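Local coordinates for ABC sugar (Ribose) transporter, periplasmic substrate-binding subunit (Rhodobacter sphaeroides, PDB 3L49), which probably binds a sugar such as ribose in the periplasm and delivers it to an ABC transporter for uptake, at residues E4-G9 with K61-I66; A29-L34 with L254-V259; V128-G133 with V157-P162; D181-Y186 with A213-I218. All coordinates share one frame; numbering follows the deposited sequence.

Overall arrangement
The chain folds into the two alpha/beta lobes of a periplasmic binding protein. Interaction 1 closes a loop of about 50 residues by setting strand 7-12 beside strand 64-68. Interaction 2 starts within that loop, at 29-34, and closes only at 254-259, so the two cross. They also touch, because both helices pack on those strands. The long span of interaction 2 contains interactions 3 and 4, in series. Interaction 3 joins edge strand 157-159 to strand 126-131, closing about 24 residues through helix 138-152. Interaction 4 joins the end of helix 171-185 to loop 213-218, closing about 27 through strand 194-197 and helix 200-212. Both lie in the other lobe and touch where Leu129 packs on Met182.

Interaction 1. Residues E4-G9 with K61-I66; sequences EGKTIG and KPDAII
Backbone hydrogen bonds join the two strands in parallel. Gly9 N donates to Ala64 O at 3.0 Å, nearly along the C=O axis. Ile66 N donates to Gly9 O at 2.8 Å, and this bond is almost straight (173°). The Gly9 N-H and C=O thus bond either side of Ile65 in sequence, its partner.

Asp63 makes a different pair of bonds at the entrance to the strands. Its OD2 accepts the Thr7 N-H at 2.7 Å, from above the carboxylate plane and nearly in line (170°). Its own N donates to Thr7 O at 2.8 Å. Both polar groups of the Thr7 backbone are therefore gripped by one residue. Pro62 CB packs close against the same carbonyl, 3.3 Å from Thr7 O. The Lys6 chain crosses the Asp63 carboxylate at about a right angle, with CD 3.6 Å from Asp63 OD1.

Apolar contacts complete the join. Ile8 CG2 meets Ile66 CG1 at 4.0 Å, and Ile8 CD1 lies 4.3 Å from Ala64 CB. Val259 of helix 248-263 packs on Ile8, Ala64 and Ile66. Strand 64-68 runs between strands 7-12 and 89-92, in the parallel sheet of a Rossmann-like lobe typical of type I periplasmic binding proteins.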
loop_
_atom_site.group_PDB
_atom_site.type_symbol
_atom_site.label_atom_id
_atom_site.label_comp_id
_atom_site.label_asym_id
_atom_site.label_seq_id
_atom_site.Cartn_x
_atom_site.Cartn_y
_atom_site.Cartn_z
ATOM N N GLU A 4 22.972 -6.307 -18.654
ATOM C CA GLU A 4 24.157 -7.176 -18.522
ATOM C C GLU A 4 25.401 -6.551 -17.879
ATOM O O GLU A 4 26.088 -7.207 -17.089
ATOM C CB GLU A 4 24.502 -7.896 -19.836
ATOM C CG GLU A 4 25.134 -7.028 -20.917
ATOM C CD GLU A 4 26.463 -7.585 -21.410
ATOM O OE1 GLU A 4 27.426 -6.792 -21.530
ATOM O OE2 GLU A 4 26.552 -8.808 -21.665
ATOM N N GLY A 5 25.677 -5.292 -18.188
ATOM C CA GLY A 5 26.818 -4.628 -17.574
ATOM C C GLY A 5 26.386 -3.563 -16.595
ATOM O O GLY A 5 27.086 -2.571 -16.406
ATOM N N LYS A 6 25.227 -3.763 -15.973
ATOM C CA LYS A 6 24.611 -2.699 -15.185
ATOM C C LYS A 6 24.411 -3.078 -13.727
ATOM O O LYS A 6 24.276 -4.257 -13.379
ATOM C CB LYS A 6 23.276 -2.244 -15.798
ATOM C CG LYS A 6 23.241 -2.149 -17.331
ATOM C CD LYS A 6 23.742 -0.829 -17.873
ATOM C CE LYS A 6 23.925 -0.926 -19.386
ATOM N NZ LYS A 6 24.061 0.413 -20.025
ATOM N N THR A 7 24.404 -2.052 -12.880
ATOM C CA THR A 7 24.156 -2.216 -11.460
ATOM C C THR A 7 22.963 -1.360 -11.088
ATOM O O THR A 7 22.954 -0.157 -11.348
ATOM C CB THR A 7 25.376 -1.792 -10.610
ATOM O OG1 THR A 7 26.563 -2.407 -11.123
ATOM C CG2 THR A 7 25.189 -2.205 -9.161
ATOM N N ILE A 8 21.950 -1.990 -10.500
ATOM C CA ILE A 8 20.737 -1.287 -10.095
ATOM C C ILE A 8 20.583 -1.365 -8.588
ATOM O O ILE A 8 20.544 -2.453 -8.019
ATOM C CB ILE A 8 19.452 -1.875 -10.771
ATOM C CG1 ILE A 8 19.638 -2.104 -12.283
ATOM C CG2 ILE A 8 18.203 -1.025 -10.448
ATOM C CD1 ILE A 8 19.994 -0.879 -13.116
ATOM N N GLY A 9 20.508 -0.207 -7.945
ATOM C CA GLY A 9 20.206 -0.141 -6.526
ATOM C C GLY A 9 18.712 -0.179 -6.247
ATOM O O GLY A 9 17.920 0.404 -6.984
ATOM N N LYS A 61 27.270 4.959 -7.011
ATOM C CA LYS A 61 27.026 5.287 -8.424
ATOM C C LYS A 61 26.477 4.118 -9.267
ATOM O O LYS A 61 27.193 3.576 -10.124
ATOM C CB LYS A 61 28.292 5.865 -9.073
ATOM C CG LYS A 61 28.751 7.185 -8.491
ATOM C CD LYS A 61 30.179 7.494 -8.927
ATOM C CE LYS A 61 30.658 8.814 -8.350
ATOM N NZ LYS A 61 30.680 8.790 -6.860
ATOM N N PRO A 62 25.206 3.721 -9.031
ATOM C CA PRO A 62 24.665 2.662 -9.867
ATOM C C PRO A 62 24.131 3.241 -11.176
ATOM O O PRO A 62 24.053 4.471 -11.333
ATOM C CB PRO A 62 23.523 2.080 -9.013
ATOM C CG PRO A 62 23.351 3.008 -7.827
ATOM C CD PRO A 62 24.206 4.206 -8.064
ATOM N N ASP A 63 23.780 2.365 -12.110
ATOM C CA ASP A 63 23.177 2.793 -13.372
ATOM C C ASP A 63 21.747 3.350 -13.204
ATOM O O ASP A 63 21.310 4.159 -14.025
ATOM C CB ASP A 63 23.235 1.673 -14.416
ATOM C CG ASP A 63 24.661 1.181 -14.667
ATOM O OD1 ASP A 63 25.285 1.615 -15.659
ATOM O OD2 ASP A 63 25.168 0.380 -13.856
ATOM N N ALA A 64 21.045 2.917 -12.149
ATOM C CA ALA A 64 19.763 3.506 -11.716
ATOM C C ALA A 64 19.364 3.083 -10.304
ATOM O O ALA A 64 19.842 2.077 -9.781
ATOM C CB ALA A 64 18.637 3.169 -12.693
ATOM N N ILE A 65 18.468 3.854 -9.698
ATOM C CA ILE A 65 17.920 3.531 -8.373
ATOM C C ILE A 65 16.403 3.294 -8.445
ATOM O O ILE A 65 15.680 4.060 -9.095
ATOM C CB ILE A 65 18.286 4.635 -7.342
ATOM C CG1 ILE A 65 19.794 4.594 -7.053
ATOM C CG2 ILE A 65 17.473 4.496 -6.033
ATOM C CD1 ILE A 65 20.337 5.811 -6.296
ATOM N N ILE A 66 15.936 2.210 -7.814
ATOM C CA ILE A 66 14.500 2.000 -7.601
ATOM C C ILE A 66 14.134 2.200 -6.141
ATOM O O ILE A 66 14.655 1.532 -5.257
ATOM C CB ILE A 66 13.990 0.613 -8.058
ATOM C CG1 ILE A 66 14.574 0.203 -9.415
ATOM C CG2 ILE A 66 12.473 0.639 -8.143
ATOM C CD1 ILE A 66 14.130 -1.182 -9.873
#

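Interaction 2. Residues A29-L34 with L254-V259; sequences AEIERL and LAVQNV
Val256 points at helix 29-33 and is met by three side chains. Its CG1, anti to the backbone N, reaches to 3.7 Å from CG1 of Ile31, and these two chains cross at about a right angle. Leu34 slides past Val256 in the opposite direction, with its CD1 4.1 Å from Val256 CG1. Glu30 crosses Val256 obliquely. Its aliphatic part does the touching, with CG 3.9 Å from Val256 CB.

The Glu30 chain leaves the backbone with CG anti to N (chi1 -160°) and then bends at chi2. The bend carries the carboxylate back to Arg33, one turn on. Arg33 grips it side-on, with the carboxylate at the edge of the guanidinium plane. NE donates to Glu30 OE1 at 3.1 Å and also to OE2. Arg33 NH2 forms a salt bridge with Glu30 OE2 at 2.9 Å, and OE2 receives it on its syn lone pair. The tip of Gln257 comes to the same oxygen, with NE2 2.9 Å from Glu30 OE2. The amide plane stands 82° from the carboxylate plane. Replacing Glu30, by an alanine for example, would remove the acceptor of Arg33 and is likely to loosen both its side chain and the cover over Val256.

The helical segments 29-33 and 254-259 run in roughly the same direction, 42° apart, their axes 9.2 Å from each other at the closest. Both lie on one face of the sheet. Ile31 packs on Ile8 and Ile10 of strand 7-12. Val256 and Val259 pack on Ile66 of strand 64-68, and Leu3 from the N-terminal loop covers Leu34 and Val256.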
loop_
_atom_site.group_PDB
_atom_site.type_symbol
_atom_site.label_atom_id
_atom_site.label_comp_id
_atom_site.label_asym_id
_atom_site.label_seq_id
_atom_site.Cartn_x
_atom_site.Cartn_y
_atom_site.Cartn_z
ATOM N N ALA A 29 14.956 -10.410 -8.405
ATOM C CA ALA A 29 14.843 -11.525 -9.353
ATOM C C ALA A 29 14.906 -11.073 -10.808
ATOM O O ALA A 29 15.557 -11.718 -11.633
ATOM C CB ALA A 29 13.556 -12.300 -9.104
ATOM N N GLU A 30 14.241 -9.955 -11.105
ATOM C CA GLU A 30 14.187 -9.428 -12.463
ATOM C C GLU A 30 15.500 -8.784 -12.903
ATOM O O GLU A 30 15.906 -8.935 -14.062
ATOM C CB GLU A 30 12.994 -8.472 -12.643
ATOM C CG GLU A 30 12.564 -8.249 -14.107
ATOM C CD GLU A 30 12.225 -9.546 -14.884
ATOM O OE1 GLU A 30 11.925 -10.595 -14.264
ATOM O OE2 GLU A 30 12.245 -9.510 -16.135
ATOM N N ILE A 31 16.158 -8.082 -11.980
ATOM C CA ILE A 31 17.474 -7.494 -12.240
ATOM C C ILE A 31 18.457 -8.592 -12.641
ATOM O O ILE A 31 19.090 -8.511 -13.698
ATOM C CB ILE A 31 18.021 -6.695 -11.036
ATOM C CG1 ILE A 31 17.224 -5.404 -10.838
ATOM C CG2 ILE A 31 19.488 -6.334 -11.268
ATOM C CD1 ILE A 31 17.356 -4.787 -9.437
ATOM N N GLU A 32 18.529 -9.629 -11.811
ATOM C CA GLU A 32 19.413 -10.760 -12.036
ATOM C C GLU A 32 19.038 -11.557 -13.278
ATOM O O GLU A 32 19.919 -12.015 -14.005
ATOM C CB GLU A 32 19.457 -11.651 -10.800
ATOM C CG GLU A 32 20.079 -10.958 -9.581
ATOM C CD GLU A 32 20.078 -11.819 -8.323
ATOM O OE1 GLU A 32 20.577 -11.338 -7.281
ATOM O OE2 GLU A 32 19.581 -12.970 -8.369
ATOM N N ARG A 33 17.737 -11.696 -13.534
ATOM C CA ARG A 33 17.257 -12.386 -14.731
ATOM C C ARG A 33 17.738 -11.713 -16.020
ATOM O O ARG A 33 18.184 -12.390 -16.949
ATOM C CB ARG A 33 15.731 -12.477 -14.733
ATOM C CG ARG A 33 15.193 -13.318 -15.863
ATOM C CD ARG A 33 13.676 -13.312 -15.945
ATOM N NE ARG A 33 13.093 -12.191 -16.692
ATOM C CZ ARG A 33 13.056 -12.065 -18.021
ATOM N NH1 ARG A 33 13.611 -12.967 -18.822
ATOM N NH2 ARG A 33 12.480 -11.001 -18.558
ATOM N N LEU A 34 17.665 -10.381 -16.056
ATOM C CA LEU A 34 18.100 -9.596 -17.218
ATOM C C LEU A 34 19.631 -9.431 -17.304
ATOM O O LEU A 34 20.150 -8.761 -18.207
ATOM C CB LEU A 34 17.403 -8.227 -17.223
ATOM C CG LEU A 34 15.875 -8.187 -17.324
ATOM C CD1 LEU A 34 15.357 -6.770 -17.090
ATOM C CD2 LEU A 34 15.386 -8.723 -18.672
ATOM N N LEU A 254 7.800 -5.190 -13.339
ATOM C CA LEU A 254 7.531 -4.172 -14.359
ATOM C C LEU A 254 8.396 -2.928 -14.191
ATOM O O LEU A 254 8.782 -2.298 -15.180
ATOM C CB LEU A 254 6.051 -3.774 -14.338
ATOM C CG LEU A 254 4.987 -4.704 -14.926
ATOM C CD1 LEU A 254 3.609 -4.337 -14.380
ATOM C CD2 LEU A 254 5.009 -4.663 -16.452
ATOM N N ALA A 255 8.674 -2.582 -12.933
ATOM C CA ALA A 255 9.548 -1.471 -12.579
ATOM C C ALA A 255 10.968 -1.662 -13.114
ATOM O O ALA A 255 11.577 -0.715 -13.599
ATOM C CB ALA A 255 9.564 -1.270 -11.067
ATOM N N VAL A 256 11.471 -2.895 -13.041
ATOM C CA VAL A 256 12.816 -3.226 -13.515
ATOM C C VAL A 256 12.899 -3.140 -15.043
ATOM O O VAL A 256 13.923 -2.727 -15.592
ATOM C CB VAL A 256 13.299 -4.603 -12.967
ATOM C CG1 VAL A 256 14.671 -4.979 -13.516
ATOM C CG2 VAL A 256 13.362 -4.562 -11.458
ATOM N N GLN A 257 11.830 -3.499 -15.742
ATOM C CA GLN A 257 11.882 -3.349 -17.195
ATOM C C GLN A 257 11.615 -1.930 -17.672
ATOM O O GLN A 257 11.947 -1.603 -18.794
ATOM C CB GLN A 257 11.068 -4.390 -17.959
ATOM C CG GLN A 257 9.958 -5.034 -17.208
ATOM C CD GLN A 257 9.836 -6.502 -17.550
ATOM O OE1 GLN A 257 8.760 -6.971 -17.903
ATOM N NE2 GLN A 257 10.942 -7.235 -17.455
ATOM N N ASN A 258 11.046 -1.090 -16.816
ATOM C CA ASN A 258 11.073 0.348 -17.056
ATOM C C ASN A 258 12.495 0.891 -16.952
ATOM O O ASN A 258 12.909 1.713 -17.770
ATOM C CB ASN A 258 10.139 1.085 -16.103
ATOM C CG ASN A 258 8.696 1.032 -16.556
ATOM O OD1 ASN A 258 8.406 1.140 -17.750
ATOM N ND2 ASN A 258 7.783 0.860 -15.606
ATOM N N VAL A 259 13.240 0.414 -15.954
ATOM C CA VAL A 259 14.667 0.710 -15.836
ATOM C C VAL A 259 15.431 0.214 -17.070
ATOM O O VAL A 259 16.158 0.972 -17.711
ATOM C CB VAL A 259 15.286 0.073 -14.564
ATOM C CG1 VAL A 259 16.764 0.401 -14.467
ATOM C CG2 VAL A 259 14.574 0.549 -13.314
#

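Interaction 3. Residues V128-G133 with V157-P162; sequences VLVFNG and VKIIEP
The first torsion of Ile160 is unusual: at chi1 27° it lies away from the staggered positions. It swings CG1 back over the neighbouring strand, 3.3 Å from Val128 O. The same turn brings Ile160 CG1 to 4.3 Å from CD1 of Leu129. Val128 and Val130 share another conformation, with CG2 anti to the carbonyl carbon. Val128 CG2 thereby meets Val157 CG1 at 4.0 Å, and Val130 CG2 meets Ile159 CG2 at 3.9 Å. Both pairs cross obliquely.

Two backbone bonds hold the parallel strands together. Val128 N donates to Lys158 O at 2.8 Å, nearly along the C=O axis. Ile160 N donates to Val128 O at 3.0 Å, from 37° above the carbonyl plane. Farther along, a water bridges the two chains. It accepts from Val130 N at 2.8 Å and donates to Ile160 O at 2.7 Å, taking the place of the next direct bond of the ladder. A glycine in place of Ile160 would remove the chain that lies over Val128 O and against Leu129, and would probably leave this end of the strand pairing less well packed.

Val128, Val130, Val157 and Ile159 share one face of the sheet. There Leu151 of helix 138-152 meets Val157 and Ile159, and Leu122 of helix 107-122 meets Val128 and Val157. Strand 126-131, helix 138-152 and strand 157-159 form a classical beta-alpha-beta crossover, and strand 157-159 is the outermost strand on its side of the sheet.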
loop_
_atom_site.group_PDB
_atom_site.type_symbol
_atom_site.label_atom_id
_atom_site.label_comp_id
_atom_site.label_asym_id
_atom_site.label_seq_id
_atom_site.Cartn_x
_atom_site.Cartn_y
_atom_site.Cartn_z
ATOM N N VAL A 128 -18.721 4.742 9.781
ATOM C CA VAL A 128 -17.515 4.089 9.296
ATOM C C VAL A 128 -16.324 4.467 10.160
ATOM O O VAL A 128 -15.950 5.642 10.244
ATOM C CB VAL A 128 -17.214 4.450 7.801
ATOM C CG1 VAL A 128 -15.850 3.916 7.352
ATOM C CG2 VAL A 128 -18.295 3.920 6.880
ATOM N N LEU A 129 -15.731 3.455 10.790
ATOM C CA LEU A 129 -14.473 3.607 11.505
ATOM C C LEU A 129 -13.300 3.575 10.524
ATOM O O LEU A 129 -13.161 2.627 9.755
ATOM C CB LEU A 129 -14.331 2.490 12.537
ATOM C CG LEU A 129 -13.193 2.640 13.546
ATOM C CD1 LEU A 129 -13.327 3.952 14.322
ATOM C CD2 LEU A 129 -13.145 1.435 14.482
ATOM N N VAL A 130 -12.456 4.605 10.566
ATOM C CA VAL A 130 -11.377 4.777 9.585
ATOM C C VAL A 130 -9.995 4.802 10.229
ATOM O O VAL A 130 -9.735 5.598 11.126
ATOM C CB VAL A 130 -11.571 6.081 8.719
ATOM C CG1 VAL A 130 -10.325 6.407 7.889
ATOM C CG2 VAL A 130 -12.760 5.951 7.807
ATOM N N PHE A 131 -9.114 3.931 9.750
ATOM C CA PHE A 131 -7.708 3.973 10.112
ATOM C C PHE A 131 -6.937 4.775 9.069
ATOM O O PHE A 131 -6.900 4.398 7.896
ATOM C CB PHE A 131 -7.148 2.557 10.211
ATOM C CG PHE A 131 -7.546 1.834 11.462
ATOM C CD1 PHE A 131 -8.815 1.270 11.587
ATOM C CD2 PHE A 131 -6.649 1.708 12.515
ATOM C CE1 PHE A 131 -9.183 0.600 12.741
ATOM C CE2 PHE A 131 -7.004 1.040 13.673
ATOM C CZ PHE A 131 -8.274 0.480 13.787
ATOM N N ASN A 132 -6.323 5.875 9.502
ATOM C CA ASN A 132 -5.623 6.788 8.595
ATOM C C ASN A 132 -4.256 7.229 9.131
ATOM O O ASN A 132 -4.000 8.417 9.336
ATOM C CB ASN A 132 -6.519 8.001 8.283
ATOM C CG ASN A 132 -6.000 8.840 7.126
ATOM O OD1 ASN A 132 -5.276 8.352 6.248
ATOM N ND2 ASN A 132 -6.363 10.115 7.124
ATOM N N GLY A 133 -3.375 6.262 9.348
ATOM C CA GLY A 133 -2.081 6.530 9.957
ATOM C C GLY A 133 -0.926 6.579 8.979
ATOM O O GLY A 133 0.238 6.681 9.390
ATOM N N VAL A 157 -23.947 8.124 5.149
ATOM C CA VAL A 157 -22.726 7.360 5.403
ATOM C C VAL A 157 -21.655 8.303 5.921
ATOM O O VAL A 157 -21.149 9.140 5.176
ATOM C CB VAL A 157 -22.203 6.599 4.161
ATOM C CG1 VAL A 157 -20.962 5.805 4.516
ATOM C CG2 VAL A 157 -23.252 5.668 3.634
ATOM N N LYS A 158 -21.312 8.163 7.200
ATOM C CA LYS A 158 -20.402 9.106 7.849
ATOM C C LYS A 158 -19.172 8.458 8.487
ATOM O O LYS A 158 -19.219 7.314 8.940
ATOM C CB LYS A 158 -21.164 9.972 8.854
ATOM C CG LYS A 158 -21.871 11.162 8.199
ATOM C CD LYS A 158 -22.883 11.829 9.122
ATOM C CE LYS A 158 -24.187 11.040 9.186
ATOM N NZ LYS A 158 -25.268 11.810 9.860
ATOM N N ILE A 159 -18.071 9.202 8.486
ATOM C CA ILE A 159 -16.824 8.795 9.123
ATOM C C ILE A 159 -16.857 9.246 10.586
ATOM O O ILE A 159 -17.030 10.443 10.863
ATOM C CB ILE A 159 -15.610 9.414 8.380
ATOM C CG1 ILE A 159 -15.488 8.798 6.986
ATOM C CG2 ILE A 159 -14.314 9.227 9.162
ATOM C CD1 ILE A 159 -14.563 9.534 6.042
ATOM N N ILE A 160 -16.714 8.301 11.520
ATOM C CA ILE A 160 -16.695 8.665 12.945
ATOM C C ILE A 160 -15.401 9.350 13.386
ATOM O O ILE A 160 -14.304 9.007 12.937
ATOM C CB ILE A 160 -17.119 7.516 13.923
ATOM C CG1 ILE A 160 -16.843 6.126 13.334
ATOM C CG2 ILE A 160 -18.596 7.689 14.323
ATOM C CD1 ILE A 160 -17.764 4.993 13.851
ATOM N N GLU A 161 -15.560 10.350 14.249
ATOM C CA GLU A 161 -14.447 11.141 14.756
ATOM C C GLU A 161 -13.994 10.579 16.103
ATOM O O GLU A 161 -14.832 10.263 16.947
ATOM C CB GLU A 161 -14.858 12.613 14.911
ATOM C CG GLU A 161 -15.609 13.212 13.711
ATOM C CD GLU A 161 -14.733 13.399 12.469
ATOM O OE1 GLU A 161 -13.520 13.667 12.613
ATOM O OE2 GLU A 161 -15.267 13.290 11.343
ATOM N N PRO A 162 -12.670 10.429 16.304
ATOM C CA PRO A 162 -11.608 10.693 15.335
ATOM C C PRO A 162 -11.252 9.472 14.487
ATOM O O PRO A 162 -11.762 8.374 14.712
ATOM C CB PRO A 162 -10.421 11.084 16.225
ATOM C CG PRO A 162 -10.641 10.327 17.504
ATOM C CD PRO A 162 -12.121 9.984 17.601
HETATM O O HOH W 1 -12.905 6.745 12.381
#

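Interaction 4. Residues D181-Y186 with A213-I218; sequences DMLTKY and AGRTDI
The last turn of helix 171-185 meets the loop that follows helix 200-212, at the surface of one alpha/beta lobe of the binding protein. Helix 171-185 ends where Tyr186 leaves helical geometry, although Tyr186 N still donates to Met182 O at 2.8 Å. In the other segment, Gly214 closes helix 200-212 in a Schellman motif, with a positive phi of 74°. The chain then runs as a loop through Arg215 to Ile218, just before strand 219-222.

Leu183 carries most of the contact, and its two methyl groups divide the work. CD1 meets Ala213 CB at 3.8 Å. CD2 touches Ile218 CD1 at 3.9 Å and also meets Arg215. Leu210 of helix 200-212 packs against both Leu183 and Ile218 and closes the apolar patch.

Leu183 and Arg215 reach toward each other, tip to tip. The Arg215 chain is bent at chi2 (-81°) and again at chi3, which turns a face of the guanidinium to the leucine. The in-plane edge of the guanidinium faces polar groups instead. NH1 lies 3.0 Å from Tyr186 O, the carbonyl just past the end of the helix. NH2 forms a salt bridge with Asp217 OD2 at 3.3 Å, within its own loop. This probably helps fix the rotation of the flat group. Over its face, Leu183 CD2 sits 3.4 Å above the guanidinium plane of Arg215, offset toward the rim.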
loop_
_atom_site.group_PDB
_atom_site.type_symbol
_atom_site.label_atom_id
_atom_site.label_comp_id
_atom_site.label_asym_id
_atom_site.label_seq_id
_atom_site.Cartn_x
_atom_site.Cartn_y
_atom_site.Cartn_z
ATOM N N ASP A 181 -11.657 -1.099 21.798
ATOM C CA ASP A 181 -11.951 0.181 22.450
ATOM C C ASP A 181 -13.209 0.812 21.871
ATOM O O ASP A 181 -14.079 1.272 22.604
ATOM C CB ASP A 181 -10.787 1.168 22.271
ATOM C CG ASP A 181 -9.544 0.782 23.063
ATOM O OD1 ASP A 181 -9.594 -0.200 23.841
ATOM O OD2 ASP A 181 -8.507 1.470 22.897
ATOM N N MET A 182 -13.301 0.793 20.545
ATOM C CA MET A 182 -14.354 1.481 19.817
ATOM C C MET A 182 -15.692 0.755 19.904
ATOM O O MET A 182 -16.747 1.393 19.884
ATOM C CB MET A 182 -13.915 1.692 18.364
ATOM C CG MET A 182 -14.240 3.072 17.791
ATOM S SD MET A 182 -13.736 4.538 18.737
ATOM C CE MET A 182 -11.975 4.293 18.929
ATOM N N LEU A 183 -15.643 -0.572 20.015
ATOM C CA LEU A 183 -16.845 -1.390 20.238
ATOM C C LEU A 183 -17.393 -1.211 21.655
ATOM O O LEU A 183 -18.598 -1.340 21.881
ATOM C CB LEU A 183 -16.551 -2.871 19.995
ATOM C CG LEU A 183 -16.327 -3.349 18.556
ATOM C CD1 LEU A 183 -15.596 -4.689 18.533
ATOM C CD2 LEU A 183 -17.642 -3.436 17.788
ATOM N N THR A 184 -16.493 -0.936 22.602
ATOM C CA THR A 184 -16.868 -0.616 23.979
ATOM C C THR A 184 -17.553 0.745 24.005
ATOM O O THR A 184 -18.613 0.898 24.627
ATOM C CB THR A 184 -15.638 -0.643 24.935
ATOM O OG1 THR A 184 -15.216 -1.996 25.131
ATOM C CG2 THR A 184 -15.963 -0.030 26.299
ATOM N N LYS A 185 -16.954 1.709 23.304
ATOM C CA LYS A 185 -17.494 3.067 23.207
ATOM C C LYS A 185 -18.832 3.096 22.458
ATOM O O LYS A 185 -19.737 3.832 22.843
ATOM C CB LYS A 185 -16.474 4.026 22.566
ATOM C CG LYS A 185 -16.813 5.508 22.758
ATOM C CD LYS A 185 -15.924 6.446 21.932
ATOM C CE LYS A 185 -14.805 7.089 22.752
ATOM N NZ LYS A 185 -13.617 6.200 22.917
ATOM N N TYR A 186 -18.956 2.277 21.411
ATOM C CA TYR A 186 -20.195 2.190 20.624
ATOM C C TYR A 186 -20.782 0.770 20.594
ATOM O O TYR A 186 -20.594 0.035 19.618
ATOM C CB TYR A 186 -19.968 2.710 19.201
ATOM C CG TYR A 186 -19.338 4.077 19.151
ATOM C CD1 TYR A 186 -20.047 5.209 19.563
ATOM C CD2 TYR A 186 -18.030 4.240 18.701
ATOM C CE1 TYR A 186 -19.463 6.474 19.529
ATOM C CE2 TYR A 186 -17.437 5.494 18.660
ATOM C CZ TYR A 186 -18.160 6.609 19.075
ATOM O OH TYR A 186 -17.574 7.853 19.036
ATOM N N ALA A 213 -15.750 -10.306 19.491
ATOM C CA ALA A 213 -16.856 -9.564 20.102
ATOM C C ALA A 213 -18.208 -10.168 19.742
ATOM O O ALA A 213 -19.232 -9.777 20.295
ATOM C CB ALA A 213 -16.800 -8.106 19.703
ATOM N N GLY A 214 -18.196 -11.116 18.803
ATOM C CA GLY A 214 -19.408 -11.780 18.321
ATOM C C GLY A 214 -20.274 -10.928 17.413
ATOM O O GLY A 214 -21.443 -11.249 17.195
ATOM N N ARG A 215 -19.699 -9.848 16.881
ATOM C CA ARG A 215 -20.399 -8.924 15.986
ATOM C C ARG A 215 -20.342 -9.380 14.525
ATOM O O ARG A 215 -19.312 -9.226 13.858
ATOM C CB ARG A 215 -19.812 -7.514 16.098
ATOM C CG ARG A 215 -19.780 -6.929 17.498
ATOM C CD ARG A 215 -21.119 -6.355 17.909
ATOM N NE ARG A 215 -20.929 -5.051 18.541
ATOM C CZ ARG A 215 -21.295 -3.889 18.005
ATOM N NH1 ARG A 215 -21.058 -2.757 18.660
ATOM N NH2 ARG A 215 -21.903 -3.857 16.821
ATOM N N THR A 216 -21.458 -9.930 14.041
ATOM C CA THR A 216 -21.610 -10.352 12.638
ATOM C C THR A 216 -22.129 -9.228 11.724
ATOM O O THR A 216 -22.261 -9.424 10.512
ATOM C CB THR A 216 -22.578 -11.565 12.500
ATOM O OG1 THR A 216 -23.800 -11.284 13.196
ATOM C CG2 THR A 216 -21.960 -12.853 13.051
ATOM N N ASP A 217 -22.404 -8.061 12.307
ATOM C CA ASP A 217 -23.095 -6.961 11.622
ATOM C C ASP A 217 -22.184 -5.843 11.087
ATOM O O ASP A 217 -22.661 -4.887 10.471
ATOM C CB ASP A 217 -24.166 -6.355 12.544
ATOM C CG ASP A 217 -23.592 -5.854 13.861
ATOM O OD1 ASP A 217 -23.139 -6.692 14.675
ATOM O OD2 ASP A 217 -23.604 -4.623 14.087
ATOM N N ILE A 218 -20.884 -5.954 11.337
ATOM C CA ILE A 218 -19.920 -4.970 10.855
ATOM C C ILE A 218 -18.979 -5.664 9.876
ATOM O O ILE A 218 -18.609 -6.813 10.093
ATOM C CB ILE A 218 -19.126 -4.332 12.023
ATOM C CG1 ILE A 218 -20.089 -3.673 13.018
ATOM C CG2 ILE A 218 -18.079 -3.327 11.513
ATOM C CD1 ILE A 218 -19.467 -3.281 14.333
#